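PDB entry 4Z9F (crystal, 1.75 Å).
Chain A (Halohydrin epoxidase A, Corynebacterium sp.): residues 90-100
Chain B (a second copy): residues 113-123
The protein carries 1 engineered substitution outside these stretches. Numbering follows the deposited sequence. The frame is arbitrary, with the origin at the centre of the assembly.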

ATOM      1  N   PRO A  90     -18.266  15.395  -7.622  1.00 18.92           N
ATOM      2  CA  PRO A  90     -17.640  15.841  -6.376  1.00 19.64           C
ATOM      3  C   PRO A  90     -18.515  15.495  -5.177  1.00 20.48           C
ATOM      4  O   PRO A  90     -19.628  14.987  -5.309  1.00 17.60           O
ATOM      5  CB  PRO A  90     -17.548  17.358  -6.560  1.00 20.20           C
ATOM      6  CG  PRO A  90     -18.755  17.686  -7.353  1.00 20.17           C
ATOM      7  CD  PRO A  90     -18.923  16.510  -8.334  1.00 22.16           C
ATOM      8  N   ILE A  91     -17.998  15.805  -3.989  1.00 20.87           N
ATOM      9  CA  ILE A  91     -18.788  15.601  -2.779  1.00 21.27           C
ATOM     10  C   ILE A  91     -19.811  16.712  -2.610  1.00 20.07           C
ATOM     11  O   ILE A  91     -21.001  16.452  -2.421  1.00 23.54           O
ATOM     12  CB  ILE A  91     -17.872  15.501  -1.553  1.00 21.39           C
ATOM     13  CG1 ILE A  91     -16.914  14.329  -1.724  1.00 22.50           C
ATOM     14  CG2 ILE A  91     -18.700  15.385  -0.261  1.00 19.82           C
ATOM     15  CD1 ILE A  91     -16.078  14.076  -0.515  1.00 23.21           C
ATOM     16  N   GLU A  92     -19.366  17.961  -2.670  1.00 22.06           N
ATOM     17  CA  GLU A  92     -20.275  19.088  -2.491  1.00 23.51           C
ATOM     18  C   GLU A  92     -21.338  19.109  -3.580  1.00 22.71           C
ATOM     19  O   GLU A  92     -21.027  19.010  -4.771  1.00 26.19           O
ATOM     20  CB  GLU A  92     -19.490  20.398  -2.509  1.00 25.17           C
ATOM     21  CG  GLU A  92     -19.514  21.154  -1.215  1.00 30.08           C
ATOM     22  CD  GLU A  92     -18.706  22.438  -1.292  1.00 27.74           C
ATOM     23  OE1 GLU A  92     -17.520  22.367  -1.672  1.00 28.09           O
ATOM     24  OE2 GLU A  92     -19.259  23.512  -0.982  1.00 35.62           O
ATOM     25  N   GLY A  93     -22.599  19.253  -3.171  1.00 21.30           N
ATOM     26  CA  GLY A  93     -23.673  19.493  -4.119  1.00 23.15           C
ATOM     27  C   GLY A  93     -24.241  18.269  -4.812  1.00 26.41           C
ATOM     28  O   GLY A  93     -25.311  18.370  -5.425  1.00 25.56           O
ATOM     29  N   THR A  94     -23.579  17.121  -4.738  1.00 19.76           N
ATOM     30  CA  THR A  94     -24.101  15.925  -5.394  1.00 18.80           C
ATOM     31  C   THR A  94     -25.336  15.403  -4.656  1.00 19.64           C
ATOM     32  O   THR A  94     -25.367  15.358  -3.420  1.00 20.71           O
ATOM     33  CB  THR A  94     -23.005  14.850  -5.454  1.00 21.34           C
ATOM     34  OG1 THR A  94     -21.917  15.313  -6.277  1.00 22.19           O
ATOM     35  CG2 THR A  94     -23.545  13.528  -6.007  1.00 18.25           C
ATOM     36  N   SER A  95     -26.356  14.992  -5.415  1.00 19.11           N
ATOM     37  CA  SER A  95     -27.587  14.521  -4.780  1.00 18.77           C
ATOM     38  C   SER A  95     -27.351  13.205  -4.041  1.00 20.74           C
ATOM     39  O   SER A  95     -26.449  12.432  -4.377  1.00 18.80           O
ATOM     40  CB  SER A  95     -28.702  14.331  -5.807  1.00 22.33           C
ATOM     41  OG  SER A  95     -28.428  13.238  -6.667  1.00 19.41           O
ATOM     42  N   GLU A  96     -28.179  12.957  -3.018  1.00 19.19           N
ATOM     43  CA  GLU A  96     -28.115  11.672  -2.324  1.00 20.37           C
ATOM     44  C   GLU A  96     -28.392  10.519  -3.287  1.00 18.59           C
ATOM     45  O   GLU A  96     -27.759   9.458  -3.198  1.00 19.22           O
ATOM     46  CB  GLU A  96     -29.107  11.648  -1.157  1.00 22.02           C
ATOM     47  CG  GLU A  96     -29.057  10.349  -0.367  1.00 20.36           C
ATOM     48  CD  GLU A  96     -30.033  10.312   0.804  1.00 28.18           C
ATOM     49  OE1 GLU A  96     -30.602  11.372   1.177  1.00 24.54           O
ATOM     50  OE2 GLU A  96     -30.227   9.204   1.345  1.00 22.15           O
ATOM     51  N   ALA A  97     -29.334  10.717  -4.216  1.00 20.40           N
ATOM     52  CA  ALA A  97     -29.627   9.693  -5.215  1.00 21.44           C
ATOM     53  C   ALA A  97     -28.378   9.332  -6.007  1.00 19.89           C
ATOM     54  O   ALA A  97     -28.080   8.151  -6.192  1.00 18.13           O
ATOM     55  CB  ALA A  97     -30.748  10.155  -6.152  1.00 19.58           C
ATOM     56  N   ASP A  98     -27.604  10.337  -6.434  1.00 20.88           N
ATOM     57  CA  ASP A  98     -26.406  10.066  -7.228  1.00 19.48           C
ATOM     58  C   ASP A  98     -25.318   9.387  -6.399  1.00 19.00           C
ATOM     59  O   ASP A  98     -24.617   8.493  -6.897  1.00 17.34           O
ATOM     60  CB  ASP A  98     -25.883  11.363  -7.853  1.00 17.91           C
ATOM     61  CG  ASP A  98     -26.717  11.816  -9.051  1.00 26.26           C
ATOM     62  OD1 ASP A  98     -27.602  11.045  -9.490  1.00 23.80           O
ATOM     63  OD2 ASP A  98     -26.475  12.936  -9.561  1.00 24.01           O
ATOM     64  N   ILE A  99     -25.158   9.789  -5.132  1.00 15.80           N
ATOM     65  CA  ILE A  99     -24.241   9.079  -4.241  1.00 15.02           C
ATOM     66  C   ILE A  99     -24.631   7.615  -4.156  1.00 15.89           C
ATOM     67  O   ILE A  99     -23.790   6.712  -4.235  1.00 14.72           O
ATOM     68  CB  ILE A  99     -24.243   9.710  -2.837  1.00 15.63           C
ATOM     69  CG1 ILE A  99     -23.560  11.072  -2.843  1.00 14.63           C
ATOM     70  CG2 ILE A  99     -23.532   8.794  -1.853  1.00 19.30           C
ATOM     71  CD1 ILE A  99     -23.949  11.916  -1.637  1.00 17.59           C
ATOM     72  N   ARG A 100     -25.917   7.363  -3.957  1.00 13.23           N
ATOM     73  CA  ARG A 100     -26.341   5.982  -3.816  1.00 15.10           C
ATOM     74  C   ARG A 100     -26.145   5.223  -5.114  1.00 13.76           C
ATOM     75  O   ARG A 100     -25.773   4.048  -5.094  1.00 16.09           O
ATOM     76  CB  ARG A 100     -27.787   5.930  -3.357  1.00 16.43           C
ATOM     77  CG  ARG A 100     -27.948   6.473  -1.965  1.00 16.06           C
ATOM     78  CD  ARG A 100     -29.338   6.236  -1.408  1.00 15.40           C
ATOM     79  NE  ARG A 100     -29.392   6.788  -0.058  1.00 17.60           N
ATOM     80  CZ  ARG A 100     -29.017   6.131   1.028  1.00 16.19           C
ATOM     81  NH1 ARG A 100     -28.570   4.882   0.933  1.00 16.60           N
ATOM     82  NH2 ARG A 100     -29.085   6.721   2.217  1.00 17.79           N
TER
ATOM     83  N   LEU B 113     -22.697  12.966   6.142  1.00 15.44           N
ATOM     84  CA  LEU B 113     -22.216  13.877   7.179  1.00 15.56           C
ATOM     85  C   LEU B 113     -21.166  14.833   6.621  1.00 15.60           C
ATOM     86  O   LEU B 113     -21.321  16.061   6.697  1.00 15.07           O
ATOM     87  CB  LEU B 113     -21.652  13.072   8.348  1.00 12.51           C
ATOM     88  CG  LEU B 113     -21.128  13.821   9.571  1.00 15.81           C
ATOM     89  CD1 LEU B 113     -22.150  14.839  10.055  1.00 17.24           C
ATOM     90  CD2 LEU B 113     -20.805  12.811  10.670  1.00 15.66           C
ATOM     91  N   LEU B 114     -20.093  14.284   6.041  1.00 13.58           N
ATOM     92  CA  LEU B 114     -19.039  15.114   5.454  1.00 12.34           C
ATOM     93  C   LEU B 114     -19.613  16.131   4.479  1.00 15.84           C
ATOM     94  O   LEU B 114     -19.262  17.315   4.521  1.00 16.42           O
ATOM     95  CB  LEU B 114     -18.005  14.235   4.723  1.00 12.87           C
ATOM     96  CG  LEU B 114     -16.875  14.990   3.997  1.00 13.09           C
ATOM     97  CD1 LEU B 114     -15.967  15.770   4.970  1.00 12.04           C
ATOM     98  CD2 LEU B 114     -16.012  14.051   3.123  1.00 13.40           C
ATOM     99  N   GLN B 115     -20.506  15.682   3.592  1.00 14.68           N
ATOM    100  CA  GLN B 115     -21.063  16.570   2.577  1.00 14.66           C
ATOM    101  C   GLN B 115     -21.686  17.802   3.219  1.00 16.04           C
ATOM    102  O   GLN B 115     -21.446  18.934   2.789  1.00 17.69           O
ATOM    103  CB  GLN B 115     -22.098  15.807   1.741  1.00 15.94           C
ATOM    104  CG  GLN B 115     -22.604  16.603   0.555  1.00 20.92           C
ATOM    105  CD  GLN B 115     -23.646  15.857  -0.232  1.00 21.49           C
ATOM    106  OE1 GLN B 115     -24.584  15.313   0.336  1.00 19.51           O
ATOM    107  NE2 GLN B 115     -23.483  15.823  -1.550  1.00 21.93           N
ATOM    108  N   SER B 116     -22.486  17.588   4.264  1.00 17.28           N
ATOM    109  CA  SER B 116     -23.185  18.649   4.973  1.00 17.59           C
ATOM    110  C   SER B 116     -22.246  19.584   5.719  1.00 19.05           C
ATOM    111  O   SER B 116     -22.642  20.700   6.068  1.00 21.72           O
ATOM    112  CB  SER B 116     -24.146  18.029   5.981  1.00 17.41           C
ATOM    113  OG  SER B 116     -23.437  17.470   7.081  1.00 20.81           O
ATOM    114  N   ALA B 117     -21.038  19.139   6.010  1.00 18.10           N
ATOM    115  CA  ALA B 117     -20.117  19.912   6.831  1.00 17.40           C
ATOM    116  C   ALA B 117     -19.221  20.846   6.028  1.00 20.69           C
ATOM    117  O   ALA B 117     -18.678  21.799   6.600  1.00 18.17           O
ATOM    118  CB  ALA B 117     -19.243  18.963   7.660  1.00 17.24           C
ATOM    119  N   ILE B 118     -19.058  20.607   4.725  1.00 20.86           N
ATOM    120  CA  ILE B 118     -18.004  21.289   3.979  1.00 18.28           C
ATOM    121  C   ILE B 118     -18.227  22.796   3.979  1.00 22.77           C
ATOM    122  O   ILE B 118     -17.314  23.573   4.291  1.00 22.78           O
ATOM    123  CB  ILE B 118     -17.912  20.729   2.549  1.00 19.09           C
ATOM    124  CG1 ILE B 118     -17.384  19.305   2.598  1.00 19.65           C
ATOM    125  CG2 ILE B 118     -16.986  21.598   1.685  1.00 18.04           C
ATOM    126  CD1 ILE B 118     -17.543  18.560   1.312  1.00 21.33           C
ATOM    127  N   ALA B 119     -19.439  23.234   3.656  1.00 18.73           N
ATOM    128  CA  ALA B 119     -19.676  24.675   3.558  1.00 21.90           C
ATOM    129  C   ALA B 119     -19.520  25.386   4.896  1.00 23.23           C
ATOM    130  O   ALA B 119     -18.795  26.394   4.949  1.00 21.48           O
ATOM    131  CB  ALA B 119     -21.053  24.940   2.933  1.00 23.71           C
ATOM    132  N   PRO B 120     -20.135  24.941   5.997  1.00 20.70           N
ATOM    133  CA  PRO B 120     -19.898  25.640   7.271  1.00 22.01           C
ATOM    134  C   PRO B 120     -18.460  25.556   7.754  1.00 24.50           C
ATOM    135  O   PRO B 120     -17.932  26.550   8.268  1.00 20.09           O
ATOM    136  CB  PRO B 120     -20.862  24.938   8.238  1.00 24.85           C
ATOM    137  CG  PRO B 120     -21.187  23.649   7.590  1.00 23.44           C
ATOM    138  CD  PRO B 120     -21.188  23.920   6.136  1.00 25.10           C
ATOM    139  N   LEU B 121     -17.803  24.399   7.600  1.00 19.34           N
ATOM    140  CA  LEU B 121     -16.401  24.298   8.004  1.00 19.64           C
ATOM    141  C   LEU B 121     -15.515  25.218   7.172  1.00 22.78           C
ATOM    142  O   LEU B 121     -14.571  25.817   7.695  1.00 23.46           O
ATOM    143  CB  LEU B 121     -15.919  22.846   7.907  1.00 20.76           C
ATOM    144  CG  LEU B 121     -16.157  21.960   9.142  1.00 19.41           C
ATOM    145  CD1 LEU B 121     -17.565  22.080   9.672  1.00 24.20           C
ATOM    146  CD2 LEU B 121     -15.824  20.490   8.832  1.00 13.94           C
ATOM    147  N   ARG B 122     -15.775  25.317   5.868  1.00 23.09           N
ATOM    148  CA  ARG B 122     -14.999  26.238   5.042  1.00 22.71           C
ATOM    149  C   ARG B 122     -15.220  27.686   5.472  1.00 25.37           C
ATOM    150  O   ARG B 122     -14.264  28.464   5.583  1.00 25.69           O
ATOM    151  CB  ARG B 122     -15.360  26.063   3.570  1.00 23.80           C
ATOM    152  CG  ARG B 122     -14.692  27.092   2.655  1.00 28.81           C
ATOM    153  CD  ARG B 122     -14.823  26.737   1.192  1.00 29.95           C
ATOM    154  NE  ARG B 122     -16.206  26.487   0.818  1.00 35.42           N
ATOM    155  CZ  ARG B 122     -16.640  25.352   0.278  1.00 29.20           C
ATOM    156  NH1 ARG B 122     -17.919  25.226  -0.019  1.00 30.63           N
ATOM    157  NH2 ARG B 122     -15.796  24.357   0.028  1.00 32.54           N
ATOM    158  N   ALA B 123     -16.474  28.059   5.730  1.00 25.33           N
ATOM    159  CA  ALA B 123     -16.774  29.439   6.110  1.00 25.77           C
ATOM    160  C   ALA B 123     -16.136  29.819   7.440  1.00 27.77           C
ATOM    161  O   ALA B 123     -15.857  31.003   7.677  1.00 29.39           O
ATOM    162  CB  ALA B 123     -18.285  29.647   6.166  1.00 21.12           C
TER

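This is a turn-against-helix contact in which one glutamine side chain from the chain B helix ties together the two ends of a chain A beta turn, flanked by a small apolar patch and a two-pronged salt bridge. The turn runs from Ile A91 to Thr A94 and is type II; Gly A93, at its third position, has phi 82°, a value that by itself favours glycine.

Gln B115 NE2 lies 2.7 Å from Ile A91 O and 2.7 Å from Thr A94 O, with N-H...acceptor angles of 155° and 150°, so the amide's two hydrogens can each serve one carbonyl of the turn. Its extended chi1 and chi2 (both t) bring the amide to these carbonyls although the CA-to-CB bond points sideways. Proximity alone is not evidence of bonding here: Thr A94 N is 3.4 Å from Gln B115 NE2, but both are donors. The turn is also braced within its own chain, where Thr A94 OG1 donates to Pro A90 O at 2.5 Å.

Ile A91 supplies the apolar component. Its CD1 approaches Leu B114 CD2 at 3.6 Å and its CG2 approaches Ile B118 CD1 at 3.7 Å, so different atoms of one side chain meet residues one helical turn apart.

One turn further along, Arg B122 pairs with Glu A92. Arg B122 NH1 donates to Glu A92 OE2 at 2.4 Å, a very short distance, and Arg B122 NH2 donates to Glu A92 OE1 at 3.1 Å; the angles are 155° and 152°. Glu A92 OE2 sits at the guanidinium edge, near its plane, as expected for in-plane N-H donors. Glu A92 chi1, at -115°, lies between wells. The two stretches together bury 390 Å².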